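Local structure of putative NAD(P)H:FMN oxidoreductase (3GE5) at residues A[33-43]-A[132-143]. The protein binds flavin mononucleotide as a member of the nitroreductase family and is probably an NAD(P)H-dependent oxidoreductase. Numbering follows the deposited sequence.
Sequences FFRTRRSVRKF and MLEAHSLGLGCT. With FMN (flavin mononucleotide), chain C; SO4 (sulfate ion), chain F.
R37 lies across the H136 imidazole in the nitroreductase fold of this protein, where an arginine-rich loop that holds the FMN phosphate rests on the end of helix 120-137 and on strand 141-145. The contact illustrates how one segment can serve packing and cofactor at once. Packing begins with a CH-pi contact: R37 CB sits 3.5 Å from the H136 ring centroid, almost on the ring normal. Beyond it, bends at chi2 and chi3 carry the arginine chain past the selenium of M132, which lies over one face of the guanidinium, near NE, to the phosphate. The F33 ring meets H136 obliquely, planes at 49°, and touches L133 CD2 through CE2.

Among the polar contacts, H136 NE2 donates to T36 OG1 (2.9 Å) in the imidazole plane and weakly to F33 O. V40 N gives C142 O a nearly straight 3.0 Å bond, while T143 OG1 donates to V40 O from above the carbonyl plane.

Flavin binding completes the account. R37, R38 and S39 hydrogen-bond the phosphate, and the two guanidinium groups probably offset its charge; R41 reaches FMN O2 and N1. One water accepts from R37 NH1 and donates to C142 O, 2.9 Å from each.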
loop_
_atom_site.group_PDB
_atom_site.type_symbol
_atom_site.label_atom_id
_atom_site.label_comp_id
_atom_site.label_asym_id
_atom_site.label_seq_id
_atom_site.Cartn_x
_atom_site.Cartn_y
_atom_site.Cartn_z
ATOM N N PHE A 33 -6.951 14.035 -4.953
ATOM C CA PHE A 33 -7.029 13.081 -3.851
ATOM C C PHE A 33 -5.651 12.757 -3.276
ATOM O O PHE A 33 -5.382 13.077 -2.117
ATOM C CB PHE A 33 -7.790 11.843 -4.292
ATOM C CG PHE A 33 -8.071 10.900 -3.150
ATOM C CD1 PHE A 33 -8.943 11.248 -2.138
ATOM C CD2 PHE A 33 -7.371 9.716 -3.056
ATOM C CE1 PHE A 33 -9.135 10.360 -1.057
ATOM C CE2 PHE A 33 -7.577 8.856 -1.998
ATOM C CZ PHE A 33 -8.461 9.178 -1.022
ATOM N N PHE A 34 -4.761 12.134 -4.046
ATOM C CA PHE A 34 -3.435 11.844 -3.499
ATOM C C PHE A 34 -2.672 13.102 -3.028
ATOM O O PHE A 34 -2.174 13.166 -1.894
ATOM C CB PHE A 34 -2.542 11.120 -4.538
ATOM C CG PHE A 34 -2.947 9.695 -4.859
ATOM C CD1 PHE A 34 -3.486 8.832 -3.882
ATOM C CD2 PHE A 34 -2.671 9.183 -6.124
ATOM C CE1 PHE A 34 -3.774 7.483 -4.183
ATOM C CE2 PHE A 34 -2.961 7.854 -6.439
ATOM C CZ PHE A 34 -3.554 7.028 -5.494
ATOM N N ARG A 35 -2.599 14.109 -3.893
ATOM C CA ARG A 35 -1.804 15.304 -3.570
ATOM C C ARG A 35 -2.350 16.186 -2.475
ATOM O O ARG A 35 -1.582 16.978 -1.910
ATOM C CB ARG A 35 -1.486 16.121 -4.816
ATOM C CG ARG A 35 -0.566 15.380 -5.755
ATOM C CD ARG A 35 0.840 15.175 -5.187
ATOM N NE ARG A 35 1.423 16.397 -4.673
ATOM C CZ ARG A 35 2.157 17.255 -5.383
ATOM N NH1 ARG A 35 2.401 17.039 -6.667
ATOM N NH2 ARG A 35 2.592 18.376 -4.809
ATOM N N THR A 36 -3.635 16.067 -2.157
ATOM C CA THR A 36 -4.221 16.859 -1.082
ATOM C C THR A 36 -3.951 16.237 0.301
ATOM O O THR A 36 -4.266 16.853 1.312
ATOM C CB THR A 36 -5.729 17.060 -1.258
ATOM O OG1 THR A 36 -6.352 15.787 -1.381
ATOM C CG2 THR A 36 -6.044 17.939 -2.498
ATOM N N ARG A 37 -3.401 15.007 0.336
ATOM C CA ARG A 37 -3.043 14.323 1.587
ATOM C C ARG A 37 -1.593 14.612 1.968
ATOM O O ARG A 37 -0.666 14.261 1.228
ATOM C CB ARG A 37 -3.200 12.799 1.442
ATOM C CG ARG A 37 -2.973 12.056 2.755
ATOM C CD ARG A 37 -2.359 10.649 2.596
ATOM N NE ARG A 37 -1.111 10.704 1.852
ATOM C CZ ARG A 37 0.071 11.046 2.359
ATOM N NH1 ARG A 37 0.234 11.289 3.667
ATOM N NH2 ARG A 37 1.093 11.168 1.546
ATOM N N ARG A 38 -1.419 15.241 3.128
ATOM C CA ARG A 38 -0.120 15.349 3.764
ATOM C C ARG A 38 -0.244 14.669 5.131
ATOM O O ARG A 38 -1.332 14.639 5.729
ATOM C CB ARG A 38 0.271 16.816 3.950
ATOM C CG ARG A 38 0.510 17.640 2.664
ATOM C CD ARG A 38 1.568 17.025 1.746
ATOM N NE ARG A 38 2.836 16.836 2.457
ATOM C CZ ARG A 38 3.721 17.799 2.757
ATOM N NH1 ARG A 38 3.574 19.051 2.360
ATOM N NH2 ARG A 38 4.797 17.468 3.459
ATOM N N SER A 39 0.865 14.147 5.633
ATOM C CA SER A 39 0.886 13.591 6.986
ATOM C C SER A 39 0.480 14.679 8.009
ATOM O O SER A 39 0.932 15.854 7.952
ATOM C CB SER A 39 2.241 12.970 7.361
ATOM O OG SER A 39 2.580 11.849 6.531
ATOM N N VAL A 40 -0.411 14.294 8.917
ATOM C CA VAL A 40 -0.898 15.183 9.971
ATOM C C VAL A 40 -0.495 14.545 11.322
ATOM O O VAL A 40 -0.825 13.379 11.599
ATOM C CB VAL A 40 -2.444 15.359 9.878
ATOM C CG1 VAL A 40 -3.033 15.978 11.172
ATOM C CG2 VAL A 40 -2.808 16.154 8.577
ATOM N N ARG A 41 0.193 15.349 12.132
ATOM C CA ARG A 41 0.694 14.920 13.443
ATOM C C ARG A 41 0.130 15.684 14.619
ATOM O O ARG A 41 0.427 15.360 15.769
ATOM C CB ARG A 41 2.221 14.998 13.439
ATOM C CG ARG A 41 2.874 14.003 12.495
ATOM C CD ARG A 41 4.403 14.159 12.465
ATOM N NE ARG A 41 5.066 13.344 11.454
ATOM C CZ ARG A 41 5.197 13.646 10.155
ATOM N NH1 ARG A 41 4.700 14.763 9.630
ATOM N NH2 ARG A 41 5.849 12.802 9.358
ATOM N N LYS A 42 -0.673 16.718 14.336
ATOM C CA LYS A 42 -1.219 17.592 15.353
ATOM C C LYS A 42 -2.723 17.629 15.165
ATOM O O LYS A 42 -3.193 17.854 14.059
ATOM C CB LYS A 42 -0.594 18.984 15.232
ATOM C CG LYS A 42 0.900 19.019 15.559
ATOM C CD LYS A 42 1.081 18.956 17.092
ATOM C CE LYS A 42 2.268 18.137 17.550
ATOM N NZ LYS A 42 2.132 17.835 19.038
ATOM N N PHE A 43 -3.469 17.334 16.240
ATOM C CA PHE A 43 -4.900 17.059 16.152
ATOM C C PHE A 43 -5.711 17.951 17.083
ATOM O O PHE A 43 -5.186 18.448 18.088
ATOM C CB PHE A 43 -5.140 15.595 16.537
ATOM C CG PHE A 43 -4.393 14.620 15.663
ATOM C CD1 PHE A 43 -4.940 14.211 14.442
ATOM C CD2 PHE A 43 -3.148 14.151 16.029
ATOM C CE1 PHE A 43 -4.257 13.327 13.603
ATOM C CE2 PHE A 43 -2.449 13.254 15.196
ATOM C CZ PHE A 43 -2.991 12.855 13.973
HETATM N N MSE A 132 -5.376 4.586 5.331
HETATM C CA MSE A 132 -4.861 5.973 5.237
HETATM C C MSE A 132 -5.676 6.784 4.224
HETATM O O MSE A 132 -6.113 7.916 4.489
HETATM C CB MSE A 132 -3.383 5.955 4.812
HETATM C CG MSE A 132 -2.782 7.305 4.586
HETATM SE SE MSE A 132 -0.924 7.264 4.095
HETATM C CE MSE A 132 -1.106 6.456 2.338
ATOM N N LEU A 133 -5.854 6.226 3.035
ATOM C CA LEU A 133 -6.632 6.888 1.977
ATOM C C LEU A 133 -8.103 7.058 2.356
ATOM O O LEU A 133 -8.699 8.135 2.142
ATOM C CB LEU A 133 -6.459 6.099 0.673
ATOM C CG LEU A 133 -5.039 6.089 0.096
ATOM C CD1 LEU A 133 -4.978 5.164 -1.165
ATOM C CD2 LEU A 133 -4.544 7.506 -0.233
ATOM N N GLU A 134 -8.674 6.037 2.985
ATOM C CA GLU A 134 -10.048 6.169 3.438
ATOM C C GLU A 134 -10.223 7.291 4.472
ATOM O O GLU A 134 -11.176 8.085 4.371
ATOM C CB GLU A 134 -10.536 4.830 4.005
ATOM C CG GLU A 134 -12.022 4.856 4.426
ATOM C CD GLU A 134 -12.998 5.021 3.215
ATOM O OE1 GLU A 134 -12.583 4.783 2.062
ATOM O OE2 GLU A 134 -14.209 5.360 3.430
ATOM N N ALA A 135 -9.321 7.355 5.449
ATOM C CA ALA A 135 -9.322 8.440 6.462
ATOM C C ALA A 135 -9.264 9.820 5.767
ATOM O O ALA A 135 -10.063 10.726 6.083
ATOM C CB ALA A 135 -8.168 8.259 7.484
ATOM N N HIS A 136 -8.365 9.944 4.791
ATOM C CA HIS A 136 -8.219 11.183 4.019
ATOM C C HIS A 136 -9.536 11.531 3.316
ATOM O O HIS A 136 -9.980 12.698 3.325
ATOM C CB HIS A 136 -7.091 11.029 3.016
ATOM C CG HIS A 136 -6.858 12.233 2.169
ATOM N ND1 HIS A 136 -6.657 13.486 2.707
ATOM C CD2 HIS A 136 -6.823 12.385 0.826
ATOM C CE1 HIS A 136 -6.503 14.359 1.727
ATOM N NE2 HIS A 136 -6.607 13.716 0.574
ATOM N N SER A 137 -10.177 10.527 2.715
ATOM C CA SER A 137 -11.455 10.758 1.981
ATOM C C SER A 137 -12.582 11.246 2.877
ATOM O O SER A 137 -13.549 11.858 2.395
ATOM C CB SER A 137 -11.917 9.461 1.261
ATOM O OG SER A 137 -12.577 8.521 2.131
ATOM N N LEU A 138 -12.476 10.950 4.163
ATOM C CA LEU A 138 -13.491 11.296 5.135
ATOM C C LEU A 138 -13.107 12.570 5.919
ATOM O O LEU A 138 -13.667 12.853 6.972
ATOM C CB LEU A 138 -13.719 10.114 6.081
ATOM C CG LEU A 138 -14.205 8.805 5.413
ATOM C CD1 LEU A 138 -14.230 7.697 6.431
ATOM C CD2 LEU A 138 -15.574 8.975 4.722
ATOM N N GLY A 139 -12.119 13.306 5.419
ATOM C CA GLY A 139 -11.674 14.567 6.035
ATOM C C GLY A 139 -10.890 14.487 7.347
ATOM O O GLY A 139 -10.851 15.472 8.127
ATOM N N LEU A 140 -10.318 13.321 7.622
ATOM C CA LEU A 140 -9.458 13.134 8.768
ATOM C C LEU A 140 -8.003 13.280 8.372
ATOM O O LEU A 140 -7.649 13.085 7.227
ATOM C CB LEU A 140 -9.686 11.746 9.386
ATOM C CG LEU A 140 -11.120 11.545 9.950
ATOM C CD1 LEU A 140 -11.481 10.043 10.159
ATOM C CD2 LEU A 140 -11.289 12.355 11.222
ATOM N N GLY A 141 -7.163 13.564 9.354
ATOM C CA GLY A 141 -5.710 13.592 9.177
ATOM C C GLY A 141 -5.111 12.341 9.792
ATOM O O GLY A 141 -5.646 11.792 10.759
ATOM N N CYS A 142 -3.995 11.898 9.246
ATOM C CA CYS A 142 -3.322 10.786 9.831
ATOM C C CYS A 142 -1.841 10.791 9.501
ATOM O O CYS A 142 -1.392 11.506 8.600
ATOM C CB CYS A 142 -4.032 9.481 9.420
ATOM S SG CYS A 142 -4.030 9.131 7.693
ATOM N N THR A 143 -1.099 9.986 10.256
ATOM C CA THR A 143 0.283 9.635 9.941
ATOM C C THR A 143 0.490 8.145 10.122
ATOM O O THR A 143 0.032 7.560 11.093
ATOM C CB THR A 143 1.310 10.460 10.820
ATOM O OG1 THR A 143 1.157 11.840 10.538
ATOM C CG2 THR A 143 2.755 10.041 10.555
HETATM N N1 FMN C . 6.195 9.886 10.336
HETATM C C2 FMN C . 6.476 9.968 11.669
HETATM O O2 FMN C . 6.439 11.061 12.246
HETATM N N3 FMN C . 6.819 8.841 12.405
HETATM C C4 FMN C . 6.904 7.581 11.825
HETATM O O4 FMN C . 7.244 6.564 12.505
HETATM C C4A FMN C . 6.617 7.497 10.465
HETATM N N5 FMN C . 6.729 6.263 9.854
HETATM C C5A FMN C . 6.328 6.122 8.557
HETATM C C6 FMN C . 6.347 4.838 8.005
HETATM C C7 FMN C . 5.906 4.669 6.698
HETATM C C7M FMN C . 5.928 3.317 6.050
HETATM C C8 FMN C . 5.432 5.760 5.968
HETATM C C8M FMN C . 4.934 5.590 4.569
HETATM C C9 FMN C . 5.456 7.022 6.508
HETATM C C9A FMN C . 5.882 7.234 7.811
HETATM N N10 FMN C . 5.902 8.524 8.394
HETATM C C10 FMN C . 6.246 8.638 9.718
HETATM C "C1'" FMN C . 5.301 9.706 7.680
HETATM C "C2'" FMN C . 6.323 10.186 6.654
HETATM O "O2'" FMN C . 7.269 11.026 7.303
HETATM C "C3'" FMN C . 5.664 10.913 5.476
HETATM O "O3'" FMN C . 4.691 10.054 4.872
HETATM C "C4'" FMN C . 6.671 11.431 4.433
HETATM O "O4'" FMN C . 7.561 12.413 4.967
HETATM C "C5'" FMN C . 5.986 12.048 3.208
HETATM O "O5'" FMN C . 5.206 13.147 3.626
HETATM P P FMN C . 3.688 13.240 3.238
HETATM O O1P FMN C . 3.042 12.031 3.894
HETATM O O2P FMN C . 3.535 13.203 1.729
HETATM O O3P FMN C . 3.172 14.487 3.925
HETATM S S SO4 F . 4.229 20.360 -7.481
HETATM O O1 SO4 F . 5.326 20.999 -8.208
HETATM O O2 SO4 F . 3.011 21.167 -7.346
HETATM O O3 SO4 F . 4.641 20.047 -6.124
HETATM O O4 SO4 F . 3.989 19.138 -8.236
HETATM O O HOH W 1 -1.598 10.742 5.799
HETATM O O HOH W 2 -3.479 13.146 6.629
#